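Local atomic coordinates of globin II, extracellular (Lumbricus terrestris, PDB entry 1X9F), a protein that probably carries oxygen reversibly on its heme iron, as one globin subunit of the large extracellular erythrocruorin of the earthworm. Residues T111-L114 against H115-A119; R99-P102 against D103-D107; C4-L7 against E8-V12. One frame throughout, in Å; residues are numbered along the deposited sequence.

Contact 1. Residues T111-L114 against H115-A119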
ATOM      1  N   THR B 111      28.302 -25.024 -34.019  1.00 30.27           N
ATOM      2  CA  THR B 111      27.254 -26.020 -33.807  1.00 29.20           C
ATOM      3  C   THR B 111      26.900 -26.083 -32.334  1.00 28.05           C
ATOM      4  O   THR B 111      25.728 -26.178 -31.969  1.00 27.37           O
ATOM      5  CB  THR B 111      27.741 -27.397 -34.294  1.00 29.85           C
ATOM      6  OG1 THR B 111      28.010 -27.331 -35.702  1.00 31.27           O
ATOM      7  CG2 THR B 111      26.633 -28.445 -34.203  1.00 24.41           C
ATOM      8  N   ALA B 112      27.934 -26.026 -31.501  1.00 26.87           N
ATOM      9  CA  ALA B 112      27.780 -26.103 -30.063  1.00 25.65           C
ATOM     10  C   ALA B 112      27.009 -24.900 -29.522  1.00 26.02           C
ATOM     11  O   ALA B 112      26.047 -25.074 -28.769  1.00 26.46           O
ATOM     12  CB  ALA B 112      29.140 -26.227 -29.395  1.00 26.49           C
ATOM     13  N   ILE B 113      27.425 -23.689 -29.909  1.00 22.81           N
ATOM     14  CA  ILE B 113      26.694 -22.475 -29.537  1.00 23.43           C
ATOM     15  C   ILE B 113      25.215 -22.624 -29.872  1.00 24.60           C
ATOM     16  O   ILE B 113      24.357 -22.408 -29.012  1.00 23.55           O
ATOM     17  CB  ILE B 113      27.249 -21.224 -30.247  1.00 23.80           C
ATOM     18  CG1 ILE B 113      28.652 -20.876 -29.749  1.00 22.88           C
ATOM     19  CG2 ILE B 113      26.325 -20.021 -30.025  1.00 23.66           C
ATOM     20  CD1 ILE B 113      29.329 -19.817 -30.610  1.00 25.61           C
ATOM     21  N   LEU B 114      24.927 -23.003 -31.118  1.00 22.39           N
ATOM     22  CA  LEU B 114      23.548 -23.123 -31.576  1.00 22.30           C
ATOM     23  C   LEU B 114      22.782 -24.162 -30.791  1.00 22.00           C
ATOM     24  O   LEU B 114      21.590 -24.011 -30.537  1.00 25.46           O
ATOM     25  CB  LEU B 114      23.496 -23.442 -33.068  1.00 20.01           C
ATOM     26  CG  LEU B 114      23.327 -22.235 -33.992  1.00 18.90           C
ATOM     27  CD1 LEU B 114      24.370 -21.150 -33.737  1.00 18.43           C
ATOM     28  CD2 LEU B 114      23.408 -22.702 -35.426  1.00 20.88           C
ATOM     29  N   HIS B 115      23.487 -25.201 -30.374  1.00 23.71           N
ATOM     30  CA  HIS B 115      22.887 -26.307 -29.682  1.00 23.32           C
ATOM     31  C   HIS B 115      22.487 -25.936 -28.264  1.00 23.17           C
ATOM     32  O   HIS B 115      21.368 -26.209 -27.824  1.00 22.75           O
ATOM     33  CB  HIS B 115      23.895 -27.433 -29.647  1.00 24.35           C
ATOM     34  CG  HIS B 115      23.419 -28.624 -28.900  1.00 32.77           C
ATOM     35  ND1 HIS B 115      22.378 -29.406 -29.348  1.00 38.48           N
ATOM     36  CD2 HIS B 115      23.829 -29.167 -27.731  1.00 27.74           C
ATOM     37  CE1 HIS B 115      22.171 -30.388 -28.489  1.00 37.28           C
ATOM     38  NE2 HIS B 115      23.040 -30.266 -27.501  1.00 38.70           N
ATOM     39  N   VAL B 116      23.425 -25.318 -27.558  1.00 21.98           N
ATOM     40  CA  VAL B 116      23.200 -24.883 -26.200  1.00 20.67           C
ATOM     41  C   VAL B 116      22.151 -23.763 -26.175  1.00 21.96           C
ATOM     42  O   VAL B 116      21.248 -23.789 -25.340  1.00 23.65           O
ATOM     43  CB  VAL B 116      24.527 -24.479 -25.520  1.00 21.69           C
ATOM     44  CG1 VAL B 116      24.287 -24.006 -24.103  1.00 21.17           C
ATOM     45  CG2 VAL B 116      25.501 -25.660 -25.514  1.00 21.40           C
ATOM     46  N   VAL B 117      22.246 -22.814 -27.106  1.00 22.56           N
ATOM     47  CA  VAL B 117      21.252 -21.743 -27.205  1.00 21.61           C
ATOM     48  C   VAL B 117      19.849 -22.298 -27.480  1.00 24.06           C
ATOM     49  O   VAL B 117      18.887 -21.888 -26.824  1.00 25.07           O
ATOM     50  CB  VAL B 117      21.676 -20.652 -28.227  1.00 20.26           C
ATOM     51  CG1 VAL B 117      20.498 -19.785 -28.632  1.00 14.62           C
ATOM     52  CG2 VAL B 117      22.787 -19.788 -27.641  1.00 17.60           C
ATOM     53  N   ALA B 118      19.736 -23.239 -28.419  1.00 24.37           N
ATOM     54  CA  ALA B 118      18.462 -23.923 -28.684  1.00 25.86           C
ATOM     55  C   ALA B 118      17.855 -24.538 -27.418  1.00 27.92           C
ATOM     56  O   ALA B 118      16.648 -24.436 -27.190  1.00 28.96           O
ATOM     57  CB  ALA B 118      18.639 -24.994 -29.751  1.00 23.54           C
ATOM     58  N   ALA B 119      18.695 -25.180 -26.609  1.00 27.30           N
ATOM     59  CA  ALA B 119      18.244 -25.786 -25.361  1.00 27.82           C
ATOM     60  C   ALA B 119      17.810 -24.729 -24.342  1.00 27.68           C
ATOM     61  O   ALA B 119      16.730 -24.837 -23.766  1.00 27.71           O
ATOM     62  CB  ALA B 119      19.323 -26.662 -24.794  1.00 27.91           C
TER

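Contact 2. Residues R99-P102 against D103-D107. With HEM (protoporphyrin IX containing Fe), chain O.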
ATOM      1  N   ARG B  99      47.882 -19.755 -33.552  1.00 47.81           N
ATOM      2  CA  ARG B  99      47.331 -21.030 -33.102  1.00 46.11           C
ATOM      3  C   ARG B  99      46.883 -21.833 -34.314  1.00 45.99           C
ATOM      4  O   ARG B  99      46.388 -21.261 -35.301  1.00 46.86           O
ATOM      5  CB  ARG B  99      46.171 -20.785 -32.144  1.00 44.02           C
ATOM      6  CG  ARG B  99      46.525 -19.766 -31.088  1.00 43.57           C
ATOM      7  CD  ARG B  99      45.356 -19.250 -30.282  1.00 40.63           C
ATOM      8  NE  ARG B  99      45.814 -18.335 -29.239  1.00 33.66           N
ATOM      9  CZ  ARG B  99      46.525 -18.703 -28.178  1.00 31.03           C
ATOM     10  NH1 ARG B  99      46.874 -19.974 -28.006  1.00 32.24           N
ATOM     11  NH2 ARG B  99      46.894 -17.798 -27.281  1.00 27.55           N
ATOM     12  N   LYS B 100      47.079 -23.151 -34.256  1.00 46.61           N
ATOM     13  CA  LYS B 100      46.716 -23.977 -35.404  1.00 47.88           C
ATOM     14  C   LYS B 100      45.266 -24.410 -35.256  1.00 47.70           C
ATOM     15  O   LYS B 100      44.992 -25.522 -34.787  1.00 50.78           O
ATOM     16  CB  LYS B 100      47.657 -25.184 -35.515  1.00 49.05           C
ATOM     17  CG  LYS B 100      49.159 -24.820 -35.640  1.00 52.59           C
ATOM     18  CD  LYS B 100      50.013 -26.081 -35.854  1.00 59.43           C
ATOM     19  CE  LYS B 100      51.449 -25.742 -36.262  1.00 57.61           C
ATOM     20  NZ  LYS B 100      52.248 -25.137 -35.155  1.00 58.55           N
ATOM     21  N   ILE B 101      44.337 -23.530 -35.624  1.00 44.25           N
ATOM     22  CA  ILE B 101      42.920 -23.860 -35.484  1.00 39.74           C
ATOM     23  C   ILE B 101      42.300 -24.104 -36.854  1.00 38.67           C
ATOM     24  O   ILE B 101      42.056 -23.153 -37.600  1.00 39.74           O
ATOM     25  CB  ILE B 101      42.147 -22.758 -34.708  1.00 39.63           C
ATOM     26  CG1 ILE B 101      42.878 -22.394 -33.408  1.00 37.32           C
ATOM     27  CG2 ILE B 101      40.721 -23.220 -34.420  1.00 32.48           C
ATOM     28  CD1 ILE B 101      42.343 -21.145 -32.724  1.00 36.22           C
ATOM     29  N   PRO B 102      42.070 -25.371 -37.202  1.00 36.03           N
ATOM     30  CA  PRO B 102      41.371 -25.683 -38.449  1.00 36.28           C
ATOM     31  C   PRO B 102      39.910 -25.193 -38.455  1.00 35.63           C
ATOM     32  O   PRO B 102      39.294 -25.077 -37.392  1.00 33.93           O
ATOM     33  CB  PRO B 102      41.445 -27.217 -38.523  1.00 34.85           C
ATOM     34  CG  PRO B 102      41.672 -27.658 -37.120  1.00 33.35           C
ATOM     35  CD  PRO B 102      42.483 -26.586 -36.474  1.00 33.00           C
ATOM     36  N   ASP B 103      39.374 -24.903 -39.646  1.00 36.21           N
ATOM     37  CA  ASP B 103      37.978 -24.455 -39.800  1.00 36.99           C
ATOM     38  C   ASP B 103      37.031 -25.426 -39.116  1.00 36.03           C
ATOM     39  O   ASP B 103      36.036 -25.026 -38.503  1.00 37.75           O
ATOM     40  CB  ASP B 103      37.568 -24.377 -41.276  1.00 37.14           C
ATOM     41  CG  ASP B 103      38.459 -23.469 -42.105  1.00 42.29           C
ATOM     42  OD1 ASP B 103      39.079 -22.523 -41.553  1.00 43.75           O
ATOM     43  OD2 ASP B 103      38.586 -23.625 -43.350  1.00 49.30           O
ATOM     44  N   ASN B 104      37.355 -26.704 -39.270  1.00 35.76           N
ATOM     45  CA  ASN B 104      36.688 -27.811 -38.620  1.00 34.38           C
ATOM     46  C   ASN B 104      36.329 -27.494 -37.163  1.00 34.27           C
ATOM     47  O   ASN B 104      35.252 -27.873 -36.681  1.00 31.55           O
ATOM     48  CB  ASN B 104      37.659 -28.987 -38.739  1.00 36.15           C
ATOM     49  CG  ASN B 104      37.272 -30.162 -37.903  1.00 39.52           C
ATOM     50  OD1 ASN B 104      36.131 -30.622 -37.934  1.00 47.52           O
ATOM     51  ND2 ASN B 104      38.235 -30.685 -37.155  1.00 46.07           N
ATOM     52  N   TYR B 105      37.223 -26.772 -36.480  1.00 32.41           N
ATOM     53  CA  TYR B 105      37.001 -26.412 -35.081  1.00 31.97           C
ATOM     54  C   TYR B 105      36.031 -25.253 -34.884  1.00 32.06           C
ATOM     55  O   TYR B 105      35.100 -25.370 -34.085  1.00 31.43           O
ATOM     56  CB  TYR B 105      38.308 -26.101 -34.369  1.00 31.74           C
ATOM     57  CG  TYR B 105      39.226 -27.275 -34.168  1.00 31.01           C
ATOM     58  CD1 TYR B 105      40.472 -27.085 -33.583  1.00 29.13           C
ATOM     59  CD2 TYR B 105      38.868 -28.568 -34.561  1.00 29.51           C
ATOM     60  CE1 TYR B 105      41.337 -28.135 -33.384  1.00 30.76           C
ATOM     61  CE2 TYR B 105      39.734 -29.634 -34.370  1.00 29.09           C
ATOM     62  CZ  TYR B 105      40.969 -29.407 -33.781  1.00 32.95           C
ATOM     63  OH  TYR B 105      41.849 -30.443 -33.578  1.00 33.56           O
ATOM     64  N   PHE B 106      36.251 -24.135 -35.584  1.00 31.26           N
ATOM     65  CA  PHE B 106      35.289 -23.022 -35.557  1.00 31.46           C
ATOM     66  C   PHE B 106      33.921 -23.548 -35.912  1.00 32.06           C
ATOM     67  O   PHE B 106      32.906 -23.047 -35.433  1.00 32.82           O
ATOM     68  CB  PHE B 106      35.656 -21.918 -36.548  1.00 30.65           C
ATOM     69  CG  PHE B 106      36.816 -21.103 -36.120  1.00 31.21           C
ATOM     70  CD1 PHE B 106      38.076 -21.377 -36.619  1.00 29.56           C
ATOM     71  CD2 PHE B 106      36.660 -20.076 -35.196  1.00 32.39           C
ATOM     72  CE1 PHE B 106      39.165 -20.632 -36.223  1.00 29.23           C
ATOM     73  CE2 PHE B 106      37.746 -19.327 -34.789  1.00 30.02           C
ATOM     74  CZ  PHE B 106      39.002 -19.604 -35.304  1.00 29.59           C
ATOM     75  N   ASP B 107      33.912 -24.577 -36.751  1.00 32.78           N
ATOM     76  CA  ASP B 107      32.683 -25.191 -37.198  1.00 34.76           C
ATOM     77  C   ASP B 107      31.948 -25.922 -36.072  1.00 32.76           C
ATOM     78  O   ASP B 107      30.737 -25.755 -35.917  1.00 33.46           O
ATOM     79  CB  ASP B 107      32.956 -26.136 -38.364  1.00 35.93           C
ATOM     80  CG  ASP B 107      31.698 -26.496 -39.114  1.00 45.34           C
ATOM     81  OD1 ASP B 107      31.180 -25.628 -39.849  1.00 55.67           O
ATOM     82  OD2 ASP B 107      31.153 -27.618 -39.030  1.00 51.42           O
TER
HETATM   83  CHA HEM O 160      41.410 -17.547 -26.352  1.00 20.41           C
HETATM   84  CHB HEM O 160      37.314 -15.733 -28.299  1.00 20.04           C
HETATM   85  CHC HEM O 160      36.801 -19.757 -31.032  1.00 17.94           C
HETATM   86  CHD HEM O 160      41.040 -21.468 -29.262  1.00 16.55           C
HETATM   87  C1A HEM O 160      40.236 -16.694 -26.594  1.00 19.81           C
HETATM   88  C2A HEM O 160      40.071 -15.516 -25.870  1.00 21.33           C
HETATM   89  C3A HEM O 160      38.844 -14.928 -26.410  1.00 21.79           C
HETATM   90  C4A HEM O 160      38.483 -15.916 -27.447  1.00 19.47           C
HETATM   91  CMA HEM O 160      38.146 -13.651 -26.011  1.00 18.23           C
HETATM   92  CAA HEM O 160      40.908 -14.981 -24.737  1.00 24.08           C
HETATM   93  CBA HEM O 160      41.986 -14.011 -25.177  1.00 28.75           C
HETATM   94  CGA HEM O 160      42.771 -13.680 -23.930  1.00 32.66           C
HETATM   95  O1A HEM O 160      42.293 -12.864 -23.108  1.00 38.78           O
HETATM   96  O2A HEM O 160      43.871 -14.246 -23.760  1.00 34.26           O
HETATM   97  C1B HEM O 160      36.802 -16.724 -29.241  1.00 17.96           C
HETATM   98  C2B HEM O 160      35.606 -16.505 -29.889  1.00 17.59           C
HETATM   99  C3B HEM O 160      35.500 -17.626 -30.642  1.00 20.01           C
HETATM  100  C4B HEM O 160      36.584 -18.446 -30.424  1.00 20.00           C
HETATM  101  CMB HEM O 160      34.663 -15.333 -29.792  1.00 16.72           C
HETATM  102  CAB HEM O 160      34.432 -17.790 -31.423  1.00 18.44           C
HETATM  103  CBB HEM O 160      33.355 -17.840 -32.181  1.00 23.72           C
HETATM  104  C1C HEM O 160      37.943 -20.628 -30.729  1.00 18.46           C
HETATM  105  C2C HEM O 160      38.022 -21.881 -31.302  1.00 15.34           C
HETATM  106  C3C HEM O 160      39.213 -22.362 -30.811  1.00 19.91           C
HETATM  107  C4C HEM O 160      39.748 -21.378 -29.977  1.00 15.91           C
HETATM  108  CMC HEM O 160      37.025 -22.503 -32.251  1.00 22.11           C
HETATM  109  CAC HEM O 160      39.780 -23.699 -31.136  1.00 22.34           C
HETATM  110  CBC HEM O 160      39.042 -24.794 -30.895  1.00 21.57           C
HETATM  111  C1D HEM O 160      41.552 -20.495 -28.272  1.00 18.96           C
HETATM  112  C2D HEM O 160      42.702 -20.752 -27.528  1.00 18.02           C
HETATM  113  C3D HEM O 160      42.842 -19.673 -26.686  1.00 17.18           C
HETATM  114  C4D HEM O 160      41.691 -18.817 -27.033  1.00 18.55           C
HETATM  115  CMD HEM O 160      43.605 -21.959 -27.628  1.00 20.43           C
HETATM  116  CAD HEM O 160      43.930 -19.406 -25.678  1.00 19.72           C
HETATM  117  CBD HEM O 160      43.761 -20.271 -24.440  1.00 24.88           C
HETATM  118  CGD HEM O 160      44.860 -19.881 -23.483  1.00 24.92           C
HETATM  119  O1D HEM O 160      44.889 -18.719 -23.023  1.00 29.13           O
HETATM  120  O2D HEM O 160      45.712 -20.741 -23.188  1.00 32.81           O
HETATM  121  NA  HEM O 160      39.335 -16.957 -27.593  1.00 19.43           N
HETATM  122  NB  HEM O 160      37.437 -17.886 -29.535  1.00 14.12           N
HETATM  123  NC  HEM O 160      38.982 -20.258 -29.933  1.00 16.89           N
HETATM  124  ND  HEM O 160      40.900 -19.336 -27.994  1.00 18.51           N
HETATM  125 FE   HEM O 160      39.206 -18.576 -28.816  1.00 24.19          FE

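Contact 3. Residues C4-L7 against E8-V12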
ATOM      1  N   CYS B   4      23.653 -12.686 -42.260  1.00 43.32           N
ATOM      2  CA  CYS B   4      23.568 -11.905 -41.028  1.00 38.37           C
ATOM      3  C   CYS B   4      23.238 -10.455 -41.345  1.00 34.17           C
ATOM      4  O   CYS B   4      24.096  -9.577 -41.285  1.00 34.05           O
ATOM      5  CB  CYS B   4      24.848 -11.997 -40.192  1.00 37.13           C
ATOM      6  SG  CYS B   4      24.631 -11.334 -38.516  1.00 37.99           S
ATOM      7  N   GLY B   5      21.981 -10.220 -41.694  1.00 33.63           N
ATOM      8  CA  GLY B   5      21.501  -8.880 -41.968  1.00 33.46           C
ATOM      9  C   GLY B   5      20.979  -8.184 -40.728  1.00 33.57           C
ATOM     10  O   GLY B   5      21.117  -8.681 -39.603  1.00 33.78           O
ATOM     11  N   VAL B   6      20.376  -7.023 -40.957  1.00 32.48           N
ATOM     12  CA  VAL B   6      19.856  -6.174 -39.894  1.00 29.50           C
ATOM     13  C   VAL B   6      18.914  -6.947 -38.970  1.00 28.00           C
ATOM     14  O   VAL B   6      19.090  -6.939 -37.753  1.00 27.19           O
ATOM     15  CB  VAL B   6      19.145  -4.920 -40.485  1.00 30.14           C
ATOM     16  CG1 VAL B   6      18.388  -4.146 -39.406  1.00 29.02           C
ATOM     17  CG2 VAL B   6      20.152  -4.012 -41.200  1.00 26.88           C
ATOM     18  N   LEU B   7      17.932  -7.625 -39.557  1.00 28.78           N
ATOM     19  CA  LEU B   7      16.884  -8.295 -38.790  1.00 26.84           C
ATOM     20  C   LEU B   7      17.384  -9.516 -38.020  1.00 27.03           C
ATOM     21  O   LEU B   7      17.026  -9.707 -36.855  1.00 26.47           O
ATOM     22  CB  LEU B   7      15.711  -8.667 -39.705  1.00 26.73           C
ATOM     23  CG  LEU B   7      14.527  -7.694 -39.876  1.00 29.99           C
ATOM     24  CD1 LEU B   7      14.879  -6.221 -39.605  1.00 19.55           C
ATOM     25  CD2 LEU B   7      13.876  -7.848 -41.261  1.00 22.58           C
ATOM     26  N   GLU B   8      18.209 -10.333 -38.673  1.00 25.61           N
ATOM     27  CA  GLU B   8      18.832 -11.496 -38.026  1.00 24.28           C
ATOM     28  C   GLU B   8      19.779 -11.084 -36.902  1.00 22.97           C
ATOM     29  O   GLU B   8      19.844 -11.746 -35.869  1.00 21.73           O
ATOM     30  CB  GLU B   8      19.531 -12.411 -39.045  1.00 24.21           C
ATOM     31  CG  GLU B   8      19.867 -11.774 -40.388  1.00 31.34           C
ATOM     32  CD  GLU B   8      18.671 -11.629 -41.319  1.00 36.68           C
ATOM     33  OE1 GLU B   8      18.033 -12.650 -41.658  1.00 30.85           O
ATOM     34  OE2 GLU B   8      18.374 -10.483 -41.726  1.00 40.24           O
ATOM     35  N   GLY B   9      20.497  -9.981 -37.104  1.00 23.83           N
ATOM     36  CA  GLY B   9      21.369  -9.425 -36.074  1.00 26.11           C
ATOM     37  C   GLY B   9      20.557  -8.937 -34.891  1.00 29.80           C
ATOM     38  O   GLY B   9      20.931  -9.158 -33.734  1.00 31.63           O
ATOM     39  N   LEU B  10      19.443  -8.274 -35.188  1.00 28.60           N
ATOM     40  CA  LEU B  10      18.508  -7.858 -34.153  1.00 28.76           C
ATOM     41  C   LEU B  10      18.042  -9.060 -33.340  1.00 27.73           C
ATOM     42  O   LEU B  10      18.111  -9.035 -32.114  1.00 29.81           O
ATOM     43  CB  LEU B  10      17.312  -7.118 -34.763  1.00 28.38           C
ATOM     44  CG  LEU B  10      17.128  -5.607 -34.556  1.00 31.34           C
ATOM     45  CD1 LEU B  10      18.417  -4.856 -34.202  1.00 24.69           C
ATOM     46  CD2 LEU B  10      16.444  -4.978 -35.768  1.00 27.14           C
ATOM     47  N   LYS B  11      17.588 -10.110 -34.022  1.00 27.53           N
ATOM     48  CA  LYS B  11      17.064 -11.303 -33.357  1.00 24.03           C
ATOM     49  C   LYS B  11      18.123 -12.005 -32.505  1.00 24.50           C
ATOM     50  O   LYS B  11      17.871 -12.357 -31.346  1.00 21.62           O
ATOM     51  CB  LYS B  11      16.465 -12.273 -34.376  1.00 21.30           C
ATOM     52  CG  LYS B  11      15.884 -13.518 -33.733  1.00 20.13           C
ATOM     53  CD  LYS B  11      15.191 -14.397 -34.740  1.00 20.74           C
ATOM     54  CE  LYS B  11      13.716 -14.087 -34.814  1.00 20.81           C
ATOM     55  NZ  LYS B  11      13.028 -15.074 -35.682  1.00 21.85           N
ATOM     56  N   VAL B  12      19.305 -12.194 -33.088  1.00 23.56           N
ATOM     57  CA  VAL B  12      20.410 -12.836 -32.386  1.00 24.92           C
ATOM     58  C   VAL B  12      20.857 -12.038 -31.161  1.00 28.06           C
ATOM     59  O   VAL B  12      21.169 -12.637 -30.130  1.00 29.38           O
ATOM     60  CB  VAL B  12      21.604 -13.152 -33.317  1.00 24.44           C
ATOM     61  CG1 VAL B  12      22.787 -13.695 -32.520  1.00 17.04           C
ATOM     62  CG2 VAL B  12      21.194 -14.156 -34.387  1.00 21.21           C
TER
HETATM   63  O   HOH W   1      17.600  -8.128 -42.733  1.00 23.69           O

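Contact 1. Residues T111-L114 against H115-A119
Val117 sits one turn beyond Ile113 on the same helix, and its side chain packs back over that residue. Its CB lies 3.3 Å from Ile113 O, the carbonyl that also accepts the backbone bond from Val117 N (2.9 Å, 165°). The two methyl groups then part. With CG1 anti to the backbone N (chi1 163°), CG2 is left beside that N and reaches back along the helix, meeting Ile113 O and, at 4.3 Å, the CG2 methyl of Ile113. Beyond the helix the Val117 side chain packs on Trp130 and Tyr125, and Ile113 shares Trp130.

The adjacent i to i+4 bonds differ in geometry. Val116 N bonds to Ala112 O at 2.9 Å and is almost straight (172°), while Ala118 N approaches Leu114 O from above the carbonyl plane. His115 N bonds to Thr111 O and, weakly, to Ala112 O. Ala112 and Val116 turn to helix 23-40, where they touch Ala36, Thr37 and Ala32, whereas Leu114 packs on helix 127-142. Apolar residues on two flanks of one alpha-helix, each facing a different partner helix, are in keeping with the G helix of the globin fold.

Contact 2. Residues R99-P102 against D103-D107
In the FG corner of the globin fold, where the loop after helix 82-96 enters helix 103-121, Ile101 and Pro102 fold against Tyr105 and Phe106 beside the heme. Pro102 is the N-cap residue, and its O accepts the first-turn bond from Tyr105 N (2.8 Å, 150°), the donor standing well above the carbonyl plane. Pro102 points CG at one face of the Tyr105 ring in a CH-pi contact: CG is 3.6 Å from the ring centroid and only 3° off the normal. The tyrosine ring reaches this position because its CG is anti to the carbonyl carbon (chi1 -68°), which swings it back toward the start of the helix. Glu43, Ser44 and Leu47 also touch Tyr105. An alanine in place of this tyrosine would probably leave the proline ring without its aromatic partner and open a gap between it and those residues.

The branches of Ile101 divide their work. CG2 bears obliquely on the Phe106 ring, 3.5 Å from CE1, and on Tyr105 CB at 3.8 Å, and it also reaches the CAC atom of a heme vinyl group. CD1 extends to the porphyrin rim, 3.7 Å from the meso carbon CHD. The Ile101 and Phe106 side chains cross at about a right angle. Heme methyl CMC lies over one face of the phenylalanine ring, displaced toward the rim and 3.8 Å from CD2. Ile141 and Glu138 of helix 127-142 also touch this ring. Earlier in the corner, Arg99 reaches the heme, its NE hydrogen-bonded to Gln95 O of helix 82-96. One face of the guanidinium is covered by CAD, the first carbon of a propionate arm, 3.7 Å from CZ.

Contact 3. Residues C4-L7 against E8-V12
The carboxylate of Glu8 is the one flat side-chain group here, and it lies against the backbone of Gly5, the N-cap residue of helix 6-20. Its CD is 3.6 Å from Gly5 N, and OE2 is 3.5 Å from Gly5 CA. Chi1 (20°, far from staggered) and chi2 (-77°) together bring the acid back toward the beginning of the helix, although the detail of this close fit is doubtful at the resolution of the structure. A water joins the acid to the first turn: it donates to Glu8 OE2 at 2.7 Å and accepts from Leu7 N at 3.2 Å. The carboxylate thus reaches a backbone N-H of the opening turn through an intermediary.

Behind this, regular helix bonding sets in. Gly9 N bonds to Gly5 O at 2.9 Å, and the same i to i+4 step is repeated by Leu10 N to Val6 O and by Lys11 N to Leu7 O. On the apolar side, Leu10 CD2 packs near Val6 CG1 at 4.2 Å and near Leu7 CD1 at 4.3 Å, so one methyl touches side chains three and four residues earlier. Lys11 NZ is hydrogen-bonded to the backbone of a chain of another protein in the assembly.

Cys4 precedes the helix, and its SG forms a disulfide to Cys133. Val12 packs on Trp130 and Cys133. The disulfide ties the residue just before the helix to helix 127-142, while Val6, Leu7, Leu10 and Lys11 face the other chain. The acid of Glu8, set at the N-terminal end of a helix where the partial charge is positive, would probably be favoured there in its ionised form.

Overall arrangement
The three contacts follow one another along the chain as contact 3, contact 2 and contact 1. Contacts 2 and 1 share helix 103-121, the first at its start and the second in its later turns, with centres 18 Å apart. Contact 2 lines the heme directly, and its Ile101 side chain is about 7 Å from the bound carbon monoxide. In contact 1 the Ile113 side chain comes within about 5 Å of the heme and 9 Å of that ligand. Contact 3 lies farther out, the Cys4 side chain about 13 Å from the heme, although its nearest atoms are about 7 Å from contact 1. Val12 of contact 3 and Ile113, Leu114 and Val117 of contact 1 all touch Trp130 of helix 127-142.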